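Local atomic coordinates of cephalosporin acylase (Bacillus halodurans, PDB entry 2NLZ), a protein that is of unproven function but probably works as an acylase of the gamma-glutamyltranspeptidase family, cleaving amide bonds such as that of a cephalosporin side chain. Residues N66-D71 with Q202-T207; I115-P120 with S383-P388; K164-R169 with Q180-T185; D226-F231 with T390-Q395. The protein carries 1 engineered substitution. One frame throughout, in Å; residues are numbered along the deposited sequence.

In the fold
The four contacts cluster on one side of the chain's centre, all in the part that belongs to the gamma-glutamyltranspeptidase family. Contacts 2 and 4 lie nearest each other, centres about 7 Å apart, and share the small antiparallel pair of strands 386-387 and 392-393. Contact 1 is centred about 9 Å from contact 4; Q395 and G69 join them through their backbones. Contact 3, on helices 157-173 and 180-186, has its centre about 14 Å from that of contact 2; its segments fall between those of contact 1, and likewise of contact 2. Contact 4 follows contact 1 along the chain. V386 packs on P181 and W182 of contact 3, so residues 383-395 tie together loops and helices from the earlier sequence.

Contact 1 (N66-D71 with Q202-T207); sequences NGIGSD and QGHADT
I68 sets its CD1 methyl in the angle between two side chains of helix 202-212, H204 and T207, which stand about one turn apart. It meets T207 tip to tip: I68 CD1 ends 3.6 Å from T207 CG2, methyl against methyl. With H204 the side chains cross obliquely, I68 CD1 lying 4.0 Å from H204 CD2, and I68 CG1 also comes to 4.2 Å from that ring carbon. The isoleucine reaches this spot because its CG1 branch leaves anti to the carbonyl carbon (chi1 -42°). On T207 the hydroxyl takes the place anti to the backbone N, which turns the methyl to the contact. I68 is the second residue of a type I turn from G67 to S70, closed by a weak backbone bond of S70 N to G67 O, in the loop between helix 47-61 and strand 71-78. Neighbours continue the apolar surface: T59 of helix 47-61, and L208 and I211 further along helix 202-212, also touch I68. H204 ND1 is hydrogen-bonded to S201 OG, which should restrain the imidazole while its carbon CD2 meets the isoleucine. No hydrogen bond crosses here, so the buried fit rests on carbon shapes, with nothing polar to fix direction.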
loop_
_atom_site.group_PDB
_atom_site.type_symbol
_atom_site.label_atom_id
_atom_site.label_comp_id
_atom_site.label_asym_id
_atom_site.label_seq_id
_atom_site.Cartn_x
_atom_site.Cartn_y
_atom_site.Cartn_z
ATOM N N ASN D 66 -3.251 -27.810 20.837
ATOM C CA ASN D 66 -4.359 -28.364 21.556
ATOM C C ASN D 66 -4.159 -29.817 21.889
ATOM O O ASN D 66 -3.239 -30.444 21.382
ATOM C CB ASN D 66 -5.563 -28.266 20.637
ATOM C CG ASN D 66 -6.807 -28.108 21.376
ATOM O OD1 ASN D 66 -7.877 -28.347 20.846
ATOM N ND2 ASN D 66 -6.694 -27.707 22.634
ATOM N N GLY D 67 -5.043 -30.358 22.721
ATOM C CA GLY D 67 -5.086 -31.789 22.992
ATOM C C GLY D 67 -6.201 -32.146 23.951
ATOM O O GLY D 67 -6.822 -31.275 24.560
ATOM N N ILE D 68 -6.459 -33.440 24.084
ATOM C CA ILE D 68 -7.402 -33.927 25.082
ATOM C C ILE D 68 -6.773 -33.740 26.456
ATOM O O ILE D 68 -7.466 -33.524 27.446
ATOM C CB ILE D 68 -7.757 -35.402 24.833
ATOM C CG1 ILE D 68 -7.963 -35.619 23.329
ATOM C CG2 ILE D 68 -8.968 -35.827 25.682
ATOM C CD1 ILE D 68 -8.845 -36.767 22.953
ATOM N N GLY D 69 -5.447 -33.789 26.496
ATOM C CA GLY D 69 -4.697 -33.497 27.712
ATOM C C GLY D 69 -4.460 -32.020 27.989
ATOM O O GLY D 69 -3.493 -31.664 28.670
ATOM N N SER D 70 -5.346 -31.165 27.474
ATOM C CA SER D 70 -5.279 -29.720 27.714
ATOM C C SER D 70 -5.984 -29.352 28.998
ATOM O O SER D 70 -6.690 -30.173 29.575
ATOM C CB SER D 70 -5.955 -28.970 26.564
ATOM O OG SER D 70 -5.185 -29.033 25.374
ATOM N N ASP D 71 -5.794 -28.121 29.456
ATOM C CA ASP D 71 -6.833 -27.525 30.302
ATOM C C ASP D 71 -7.574 -26.417 29.556
ATOM O O ASP D 71 -7.162 -26.042 28.457
ATOM C CB ASP D 71 -6.388 -27.150 31.739
ATOM C CG ASP D 71 -5.037 -26.514 31.810
ATOM O OD1 ASP D 71 -4.382 -26.714 32.850
ATOM O OD2 ASP D 71 -4.630 -25.823 30.858
ATOM N N GLN D 202 -7.407 -43.244 15.580
ATOM C CA GLN D 202 -8.344 -44.129 16.268
ATOM C C GLN D 202 -8.272 -43.921 17.770
ATOM O O GLN D 202 -9.277 -44.050 18.465
ATOM C CB GLN D 202 -8.086 -45.601 15.935
ATOM C CG GLN D 202 -9.145 -46.249 15.047
ATOM C CD GLN D 202 -10.541 -46.303 15.683
ATOM O OE1 GLN D 202 -10.694 -46.217 16.909
ATOM N NE2 GLN D 202 -11.564 -46.460 14.845
ATOM N N GLY D 203 -7.078 -43.595 18.253
ATOM C CA GLY D 203 -6.870 -43.282 19.652
ATOM C C GLY D 203 -7.779 -42.156 20.101
ATOM O O GLY D 203 -8.550 -42.315 21.052
ATOM N N HIS D 204 -7.697 -41.029 19.395
ATOM C CA HIS D 204 -8.520 -39.855 19.680
ATOM C C HIS D 204 -10.007 -40.176 19.701
ATOM O O HIS D 204 -10.724 -39.730 20.591
ATOM C CB HIS D 204 -8.254 -38.751 18.662
ATOM C CG HIS D 204 -7.044 -37.924 18.964
ATOM N ND1 HIS D 204 -5.760 -38.395 18.800
ATOM C CD2 HIS D 204 -6.924 -36.649 19.401
ATOM C CE1 HIS D 204 -4.902 -37.444 19.124
ATOM N NE2 HIS D 204 -5.583 -36.377 19.498
ATOM N N ALA D 205 -10.456 -40.960 18.723
ATOM C CA ALA D 205 -11.843 -41.404 18.657
ATOM C C ALA D 205 -12.274 -42.206 19.892
ATOM O O ALA D 205 -13.308 -41.897 20.497
ATOM C CB ALA D 205 -12.065 -42.209 17.408
ATOM N N ASP D 206 -11.473 -43.215 20.253
ATOM C CA ASP D 206 -11.753 -44.109 21.383
ATOM C C ASP D 206 -11.901 -43.352 22.694
ATOM O O ASP D 206 -12.866 -43.553 23.446
ATOM C CB ASP D 206 -10.649 -45.166 21.528
ATOM C CG ASP D 206 -10.658 -46.186 20.397
ATOM O OD1 ASP D 206 -11.699 -46.330 19.724
ATOM O OD2 ASP D 206 -9.616 -46.841 20.181
ATOM N N THR D 207 -10.944 -42.472 22.955
ATOM C CA THR D 207 -10.933 -41.744 24.209
ATOM C C THR D 207 -12.040 -40.684 24.276
ATOM O O THR D 207 -12.643 -40.484 25.335
ATOM C CB THR D 207 -9.535 -41.175 24.540
ATOM O OG1 THR D 207 -9.608 -40.385 25.726
ATOM C CG2 THR D 207 -9.042 -40.320 23.445
#

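Contact 2 (I115-P120 with S383-P388); sequences IPVTVP and SGVVVP
S383 and V117 meet where the loop 115-120 passes the turn that leads into strand 386-387. Starting at the serine, CB packs against one branch of the valine, with S383 CB 3.6 Å from V117 CG2, while P116 CG lies more distantly at 4.5 Å from S383 CB. One bond further, S383 OG lies 3.4 Å from V117 CG2, a plain packing contact. That oxygen is placed between the backbone N and the carbonyl carbon (chi1 62°), from where it accepts a hydrogen bond from V385 N at 3.3 Å, with an N-H...O angle of 152°. This is an ST turn, and it folds the chain back through G384. OG is also hydrogen-bonded to M394 O, so the buried hydroxyl is gripped twice. With an alanine here, V385 N would probably lose its side-chain acceptor and M394 O its hydroxyl mate, leaving the turn held by its backbone bonds alone. V385 CG2 adds an apolar touch, 4.5 Å from V117 CG2. Around this core, V117 and V385 both pack on F232 of helix 223-234, V386 lies on W182 of helix 180-186, and strand 386-387 pairs antiparallel with strand 392-393.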
loop_
_atom_site.group_PDB
_atom_site.type_symbol
_atom_site.label_atom_id
_atom_site.label_comp_id
_atom_site.label_asym_id
_atom_site.label_seq_id
_atom_site.Cartn_x
_atom_site.Cartn_y
_atom_site.Cartn_z
ATOM N N ILE D 115 7.829 -34.190 33.403
ATOM C CA ILE D 115 8.016 -33.264 34.520
ATOM C C ILE D 115 7.083 -32.028 34.543
ATOM O O ILE D 115 6.503 -31.735 35.588
ATOM C CB ILE D 115 9.511 -32.893 34.690
ATOM C CG1 ILE D 115 10.334 -34.163 34.924
ATOM C CG2 ILE D 115 9.716 -31.933 35.854
ATOM C CD1 ILE D 115 11.614 -34.233 34.115
ATOM N N PRO D 116 6.898 -31.327 33.398
ATOM C CA PRO D 116 6.043 -30.130 33.428
ATOM C C PRO D 116 4.543 -30.388 33.258
ATOM O O PRO D 116 3.777 -29.439 33.100
ATOM C CB PRO D 116 6.542 -29.337 32.219
ATOM C CG PRO D 116 6.890 -30.399 31.241
ATOM C CD PRO D 116 7.443 -31.550 32.046
ATOM N N VAL D 117 4.132 -31.652 33.273
ATOM C CA VAL D 117 2.724 -32.009 33.108
ATOM C C VAL D 117 1.907 -31.768 34.385
ATOM O O VAL D 117 2.210 -32.332 35.434
ATOM C CB VAL D 117 2.574 -33.483 32.691
ATOM C CG1 VAL D 117 1.107 -33.828 32.476
ATOM C CG2 VAL D 117 3.393 -33.774 31.434
ATOM N N THR D 118 0.884 -30.921 34.281
ATOM C CA THR D 118 -0.116 -30.750 35.340
ATOM C C THR D 118 -1.399 -31.474 34.928
ATOM O O THR D 118 -1.525 -31.859 33.765
ATOM C CB THR D 118 -0.413 -29.258 35.600
ATOM O OG1 THR D 118 -0.984 -28.648 34.430
ATOM C CG2 THR D 118 0.858 -28.546 35.974
ATOM N N VAL D 119 -2.350 -31.655 35.847
ATOM C CA VAL D 119 -3.573 -32.385 35.479
ATOM C C VAL D 119 -4.352 -31.650 34.390
ATOM O O VAL D 119 -4.624 -30.454 34.513
ATOM C CB VAL D 119 -4.496 -32.816 36.691
ATOM C CG1 VAL D 119 -3.744 -33.718 37.637
ATOM C CG2 VAL D 119 -5.055 -31.639 37.455
ATOM N N PRO D 120 -4.635 -32.354 33.279
ATOM C CA PRO D 120 -5.447 -31.819 32.197
ATOM C C PRO D 120 -6.861 -31.538 32.673
ATOM O O PRO D 120 -7.590 -32.468 32.997
ATOM C CB PRO D 120 -5.468 -32.963 31.178
ATOM C CG PRO D 120 -4.297 -33.788 31.494
ATOM C CD PRO D 120 -4.154 -33.712 32.976
ATOM N N SER D 383 3.722 -31.309 26.258
ATOM C CA SER D 383 4.890 -31.936 26.869
ATOM C C SER D 383 5.573 -32.965 25.981
ATOM O O SER D 383 6.710 -33.337 26.230
ATOM C CB SER D 383 4.488 -32.586 28.195
ATOM O OG SER D 383 3.523 -33.611 28.004
ATOM N N GLY D 384 4.866 -33.436 24.963
ATOM C CA GLY D 384 5.348 -34.533 24.132
ATOM C C GLY D 384 4.949 -35.899 24.660
ATOM O O GLY D 384 5.068 -36.916 23.959
ATOM N N VAL D 385 4.478 -35.922 25.900
ATOM C CA VAL D 385 3.952 -37.135 26.481
ATOM C C VAL D 385 2.582 -37.401 25.895
ATOM O O VAL D 385 1.651 -36.619 26.076
ATOM C CB VAL D 385 3.860 -37.041 28.004
ATOM C CG1 VAL D 385 3.357 -38.357 28.595
ATOM C CG2 VAL D 385 5.212 -36.701 28.570
ATOM N N VAL D 386 2.477 -38.490 25.152
ATOM C CA VAL D 386 1.190 -38.957 24.689
ATOM C C VAL D 386 0.987 -40.332 25.298
ATOM O O VAL D 386 1.829 -41.209 25.122
ATOM C CB VAL D 386 1.128 -39.031 23.154
ATOM C CG1 VAL D 386 -0.214 -39.584 22.699
ATOM C CG2 VAL D 386 1.360 -37.657 22.541
ATOM N N VAL D 387 -0.101 -40.499 26.050
ATOM C CA VAL D 387 -0.440 -41.793 26.641
ATOM C C VAL D 387 -0.760 -42.716 25.474
ATOM O O VAL D 387 -1.611 -42.392 24.658
ATOM C CB VAL D 387 -1.622 -41.675 27.629
ATOM C CG1 VAL D 387 -1.962 -43.024 28.249
ATOM C CG2 VAL D 387 -1.303 -40.662 28.722
ATOM N N PRO D 388 -0.039 -43.844 25.366
ATOM C CA PRO D 388 -0.015 -44.661 24.151
ATOM C C PRO D 388 -1.384 -45.192 23.732
ATOM O O PRO D 388 -2.189 -45.604 24.579
ATOM C CB PRO D 388 0.918 -45.818 24.526
ATOM C CG PRO D 388 0.911 -45.853 26.018
ATOM C CD PRO D 388 0.803 -44.427 26.422
#

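Contact 3 (K164-R169 with Q180-T185); sequences KAAYDR and QPWFDT
Y167 and F183 carry the closest approach between these helices: Y167 CE2 lies 3.8 Å from F183 CE1, at the edge of the phenylalanine ring and in its plane, with the two side chains crossing at about a right angle. W182 comes in beside them, its CZ3 at the edge of the tyrosine ring and 4.4 Å from Y167 CD2. Further round the same rim of the indole, CZ2 and CH2 reach A166, with W182 CZ2 4.4 Å from A166 CB and W182 CH2 4.2 Å from A166 O. Y167 and W182 both extend anti to the backbone N (chi1 -179° and -171°), which carries their rings out from the helices. W182 also serves its own neighbour, its CE3 standing 3.9 Å above one face of F183, offset toward the rim. The helices are consecutive and joined by a short connection, a splayed alpha-alpha pair: the axes of segments 164-169 and 180-185 pass 12.2 Å apart at 139°, a wide gap that the aromatic side chains bridge. A serine in place of Y167 would remove the ring and probably leave the edge of F183 and CZ3 of W182 without their partner. Further out, F183 has a cation-pi partner in K171, and W182 meets F381 and W174 edge-to-face. Within helix 180-186, T185 OG1 and T185 N reach P181 O from opposite faces of its plane.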
loop_
_atom_site.group_PDB
_atom_site.type_symbol
_atom_site.label_atom_id
_atom_site.label_comp_id
_atom_site.label_asym_id
_atom_site.label_seq_id
_atom_site.Cartn_x
_atom_site.Cartn_y
_atom_site.Cartn_z
ATOM N N LYS D 164 4.960 -29.838 10.796
ATOM C CA LYS D 164 6.293 -30.171 10.298
ATOM C C LYS D 164 7.370 -29.586 11.173
ATOM O O LYS D 164 8.363 -30.247 11.429
ATOM C CB LYS D 164 6.504 -29.705 8.862
ATOM C CG LYS D 164 6.198 -30.761 7.818
ATOM C CD LYS D 164 7.132 -30.616 6.629
ATOM C CE LYS D 164 8.571 -30.883 7.035
ATOM N NZ LYS D 164 9.514 -30.187 6.136
ATOM N N ALA D 165 7.161 -28.349 11.626
ATOM C CA ALA D 165 8.096 -27.664 12.522
ATOM C C ALA D 165 8.248 -28.423 13.829
ATOM O O ALA D 165 9.354 -28.558 14.353
ATOM C CB ALA D 165 7.636 -26.239 12.791
ATOM N N ALA D 166 7.126 -28.929 14.335
ATOM C CA ALA D 166 7.119 -29.726 15.553
ATOM C C ALA D 166 7.811 -31.060 15.345
ATOM O O ALA D 166 8.428 -31.568 16.264
ATOM C CB ALA D 166 5.705 -29.939 16.060
ATOM N N TYR D 167 7.705 -31.621 14.145
ATOM C CA TYR D 167 8.418 -32.857 13.825
ATOM C C TYR D 167 9.929 -32.624 13.677
ATOM O O TYR D 167 10.722 -33.290 14.348
ATOM C CB TYR D 167 7.847 -33.533 12.568
ATOM C CG TYR D 167 8.556 -34.826 12.215
ATOM C CD1 TYR D 167 9.480 -34.882 11.173
ATOM C CD2 TYR D 167 8.324 -35.989 12.943
ATOM C CE1 TYR D 167 10.148 -36.068 10.856
ATOM C CE2 TYR D 167 8.984 -37.180 12.632
ATOM C CZ TYR D 167 9.892 -37.210 11.591
ATOM O OH TYR D 167 10.539 -38.386 11.290
ATOM N N ASP D 168 10.306 -31.678 12.813
ATOM C CA ASP D 168 11.710 -31.420 12.444
ATOM C C ASP D 168 12.596 -31.026 13.617
ATOM O O ASP D 168 13.752 -31.461 13.704
ATOM C CB ASP D 168 11.811 -30.341 11.352
ATOM C CG ASP D 168 11.458 -30.862 9.965
ATOM O OD1 ASP D 168 11.478 -32.093 9.749
ATOM O OD2 ASP D 168 11.164 -30.027 9.085
ATOM N N ARG D 169 12.060 -30.197 14.507
ATOM C CA ARG D 169 12.797 -29.765 15.689
ATOM C C ARG D 169 12.937 -30.913 16.687
ATOM O O ARG D 169 13.946 -31.049 17.391
ATOM C CB ARG D 169 12.098 -28.568 16.348
ATOM C CG ARG D 169 12.599 -28.263 17.757
ATOM C CD ARG D 169 12.742 -26.773 18.016
ATOM N NE ARG D 169 11.693 -26.260 18.890
ATOM C CZ ARG D 169 11.721 -26.331 20.217
ATOM N NH1 ARG D 169 12.741 -26.904 20.844
ATOM N NH2 ARG D 169 10.721 -25.831 20.922
ATOM N N GLN D 180 7.875 -41.729 22.126
ATOM C CA GLN D 180 7.502 -42.642 21.052
ATOM C C GLN D 180 6.010 -42.600 20.683
ATOM O O GLN D 180 5.693 -42.542 19.496
ATOM C CB GLN D 180 7.978 -44.074 21.345
ATOM C CG GLN D 180 7.903 -45.029 20.152
ATOM C CD GLN D 180 8.776 -44.590 18.991
ATOM O OE1 GLN D 180 9.914 -44.160 19.181
ATOM N NE2 GLN D 180 8.248 -44.704 17.779
ATOM N N PRO D 181 5.090 -42.628 21.682
ATOM C CA PRO D 181 3.685 -42.604 21.286
ATOM C C PRO D 181 3.271 -41.337 20.541
ATOM O O PRO D 181 2.327 -41.383 19.753
ATOM C CB PRO D 181 2.945 -42.706 22.621
ATOM C CG PRO D 181 3.910 -43.328 23.542
ATOM C CD PRO D 181 5.211 -42.727 23.147
ATOM N N TRP D 182 3.976 -40.233 20.784
ATOM C CA TRP D 182 3.778 -39.001 20.021
ATOM C C TRP D 182 4.096 -39.206 18.545
ATOM O O TRP D 182 3.344 -38.768 17.673
ATOM C CB TRP D 182 4.639 -37.865 20.577
ATOM C CG TRP D 182 4.330 -36.523 19.966
ATOM C CD1 TRP D 182 3.513 -35.561 20.485
ATOM C CD2 TRP D 182 4.832 -35.994 18.726
ATOM N NE1 TRP D 182 3.471 -34.470 19.649
ATOM C CE2 TRP D 182 4.267 -34.709 18.562
ATOM C CE3 TRP D 182 5.703 -36.478 17.740
ATOM C CZ2 TRP D 182 4.545 -33.907 17.456
ATOM C CZ3 TRP D 182 5.974 -35.682 16.640
ATOM C CH2 TRP D 182 5.397 -34.412 16.506
ATOM N N PHE D 183 5.223 -39.850 18.267
ATOM C CA PHE D 183 5.588 -40.172 16.899
ATOM C C PHE D 183 4.633 -41.196 16.290
ATOM O O PHE D 183 4.362 -41.149 15.099
ATOM C CB PHE D 183 7.030 -40.683 16.822
ATOM C CG PHE D 183 8.067 -39.626 17.099
ATOM C CD1 PHE D 183 8.455 -38.739 16.105
ATOM C CD2 PHE D 183 8.656 -39.523 18.349
ATOM C CE1 PHE D 183 9.404 -37.763 16.360
ATOM C CE2 PHE D 183 9.609 -38.553 18.612
ATOM C CZ PHE D 183 9.983 -37.671 17.614
ATOM N N ASP D 184 4.125 -42.119 17.103
ATOM C CA ASP D 184 3.190 -43.128 16.607
ATOM C C ASP D 184 1.834 -42.510 16.255
ATOM O O ASP D 184 1.208 -42.902 15.265
ATOM C CB ASP D 184 3.015 -44.256 17.628
ATOM C CG ASP D 184 4.267 -45.097 17.791
ATOM O OD1 ASP D 184 5.134 -45.089 16.889
ATOM O OD2 ASP D 184 4.375 -45.774 18.830
ATOM N N THR D 185 1.411 -41.536 17.063
ATOM C CA THR D 185 0.127 -40.856 16.916
ATOM C C THR D 185 0.144 -39.723 15.883
ATOM O O THR D 185 -0.735 -39.654 15.029
ATOM C CB THR D 185 -0.326 -40.272 18.264
ATOM O OG1 THR D 185 -0.378 -41.318 19.234
ATOM C CG2 THR D 185 -1.691 -39.595 18.157
#

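Contact 4 (D226-F231 with T390-Q395); sequences DQIHAF and TGIAMQ
Flat groups stay out of the join where I228 meets I392 and M394: the ring of F231, one turn further along the helix, faces other company, packing on P388 and meeting the ring of H235. The contact is therefore made by aliphatic branches and one thioether. I228 divides the work between its two arms. Its longer arm ends in a methyl, I228 CD1, which lies 4.1 Å from I392 CD1, the side chains crossing at about a right angle. Its shorter branch, I228 CG2, comes to 4.0 Å from M394 CE, and here the chains cross at a slant. With CG2 anti to the backbone N and CG1 beside it (chi1 -69°), the isoleucine presents separate methyls to the two partners. M394 is bent at chi2 (-68°) and again at chi3 (-82°), the torsion that swings its terminal methyl round to the helix. All three side chains are buried, and the direct contacts are all between apolar groups, with no polar bond joining the two segments. Helix 223-234 rests over the short strand 392-393, which pairs antiparallel with strand 386-387. Around the seam, L239 touches I228, P120 packs against M394, and T207 of helix 202-212 lies on I392. V387 of the partner strand also touches I228, so this one isoleucine packs on both strands of the pair, while L244 brings helix 241-245 up to the same side chain.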
loop_
_atom_site.group_PDB
_atom_site.type_symbol
_atom_site.label_atom_id
_atom_site.label_comp_id
_atom_site.label_asym_id
_atom_site.label_seq_id
_atom_site.Cartn_x
_atom_site.Cartn_y
_atom_site.Cartn_z
ATOM N N ASP D 226 -6.450 -44.635 34.786
ATOM C CA ASP D 226 -5.529 -45.741 35.052
ATOM C C ASP D 226 -4.442 -45.871 33.985
ATOM O O ASP D 226 -3.285 -46.148 34.309
ATOM C CB ASP D 226 -6.289 -47.062 35.181
ATOM C CG ASP D 226 -7.149 -47.123 36.424
ATOM O OD1 ASP D 226 -8.077 -47.947 36.449
ATOM O OD2 ASP D 226 -6.908 -46.357 37.378
ATOM N N GLN D 227 -4.816 -45.672 32.720
ATOM C CA GLN D 227 -3.862 -45.728 31.611
ATOM C C GLN D 227 -2.879 -44.574 31.652
ATOM O O GLN D 227 -1.710 -44.734 31.300
ATOM C CB GLN D 227 -4.590 -45.707 30.276
ATOM C CG GLN D 227 -5.254 -47.007 29.920
ATOM C CD GLN D 227 -5.737 -47.032 28.487
ATOM O OE1 GLN D 227 -6.911 -47.288 28.224
ATOM N NE2 GLN D 227 -4.835 -46.758 27.548
ATOM N N ILE D 228 -3.372 -43.410 32.066
ATOM C CA ILE D 228 -2.558 -42.212 32.217
ATOM C C ILE D 228 -1.577 -42.404 33.366
ATOM O O ILE D 228 -0.387 -42.148 33.211
ATOM C CB ILE D 228 -3.430 -40.951 32.464
ATOM C CG1 ILE D 228 -4.227 -40.589 31.215
ATOM C CG2 ILE D 228 -2.574 -39.762 32.845
ATOM C CD1 ILE D 228 -5.375 -39.649 31.492
ATOM N N HIS D 229 -2.082 -42.877 34.504
ATOM C CA HIS D 229 -1.257 -43.114 35.692
ATOM C C HIS D 229 -0.140 -44.121 35.430
ATOM O O HIS D 229 0.990 -43.920 35.878
ATOM C CB HIS D 229 -2.126 -43.567 36.876
ATOM C CG HIS D 229 -1.345 -44.074 38.052
ATOM N ND1 HIS D 229 -0.773 -43.235 38.982
ATOM C CD2 HIS D 229 -1.043 -45.334 38.447
ATOM C CE1 HIS D 229 -0.149 -43.954 39.898
ATOM N NE2 HIS D 229 -0.297 -45.230 39.595
ATOM N N ALA D 230 -0.466 -45.180 34.689
ATOM C CA ALA D 230 0.458 -46.282 34.447
ATOM C C ALA D 230 1.628 -45.852 33.581
ATOM O O ALA D 230 2.764 -46.248 33.830
ATOM C CB ALA D 230 -0.267 -47.469 33.816
ATOM N N PHE D 231 1.349 -45.038 32.569
ATOM C CA PHE D 231 2.392 -44.575 31.657
ATOM C C PHE D 231 3.365 -43.594 32.329
ATOM O O PHE D 231 4.568 -43.596 32.039
ATOM C CB PHE D 231 1.780 -43.950 30.401
ATOM C CG PHE D 231 2.793 -43.617 29.339
ATOM C CD1 PHE D 231 3.369 -44.619 28.564
ATOM C CD2 PHE D 231 3.181 -42.306 29.120
ATOM C CE1 PHE D 231 4.299 -44.320 27.582
ATOM C CE2 PHE D 231 4.120 -42.005 28.152
ATOM C CZ PHE D 231 4.677 -43.017 27.379
ATOM N N THR D 390 -4.053 -43.837 22.949
ATOM C CA THR D 390 -5.241 -43.076 23.309
ATOM C C THR D 390 -5.289 -41.683 22.709
ATOM O O THR D 390 -6.338 -41.061 22.693
ATOM C CB THR D 390 -5.467 -43.005 24.829
ATOM O OG1 THR D 390 -6.678 -42.287 25.094
ATOM C CG2 THR D 390 -4.355 -42.294 25.489
ATOM N N GLY D 391 -4.160 -41.192 22.216
ATOM C CA GLY D 391 -4.126 -39.874 21.586
ATOM C C GLY D 391 -4.295 -38.715 22.552
ATOM O O GLY D 391 -4.684 -37.611 22.155
ATOM N N ILE D 392 -4.018 -38.961 23.830
ATOM C CA ILE D 392 -4.050 -37.881 24.806
ATOM C C ILE D 392 -2.669 -37.242 24.827
ATOM O O ILE D 392 -1.727 -37.770 25.427
ATOM C CB ILE D 392 -4.464 -38.365 26.217
ATOM C CG1 ILE D 392 -5.818 -39.084 26.164
ATOM C CG2 ILE D 392 -4.533 -37.191 27.187
ATOM C CD1 ILE D 392 -6.186 -39.815 27.437
ATOM N N ALA D 393 -2.539 -36.125 24.126
ATOM C CA ALA D 393 -1.323 -35.352 24.206
ATOM C C ALA D 393 -1.387 -34.493 25.462
ATOM O O ALA D 393 -2.248 -33.617 25.590
ATOM C CB ALA D 393 -1.170 -34.494 22.984
ATOM N N MET D 394 -0.478 -34.760 26.391
ATOM C CA MET D 394 -0.477 -34.079 27.678
ATOM C C MET D 394 0.142 -32.698 27.579
ATOM O O MET D 394 1.167 -32.509 26.926
ATOM C CB MET D 394 0.252 -34.914 28.726
ATOM C CG MET D 394 -0.348 -36.299 28.907
ATOM S SD MET D 394 -1.988 -36.287 29.661
ATOM C CE MET D 394 -1.556 -36.136 31.400
ATOM N N GLN D 395 -0.497 -31.735 28.229
ATOM C CA GLN D 395 -0.012 -30.358 28.283
ATOM C C GLN D 395 1.325 -30.212 29.016
ATOM O O GLN D 395 1.716 -31.080 29.796
ATOM C CB GLN D 395 -1.062 -29.479 28.966
ATOM C CG GLN D 395 -1.358 -29.844 30.412
ATOM C CD GLN D 395 -2.322 -28.877 31.051
ATOM O OE1 GLN D 395 -2.599 -27.823 30.485
ATOM N NE2 GLN D 395 -2.840 -29.221 32.231
#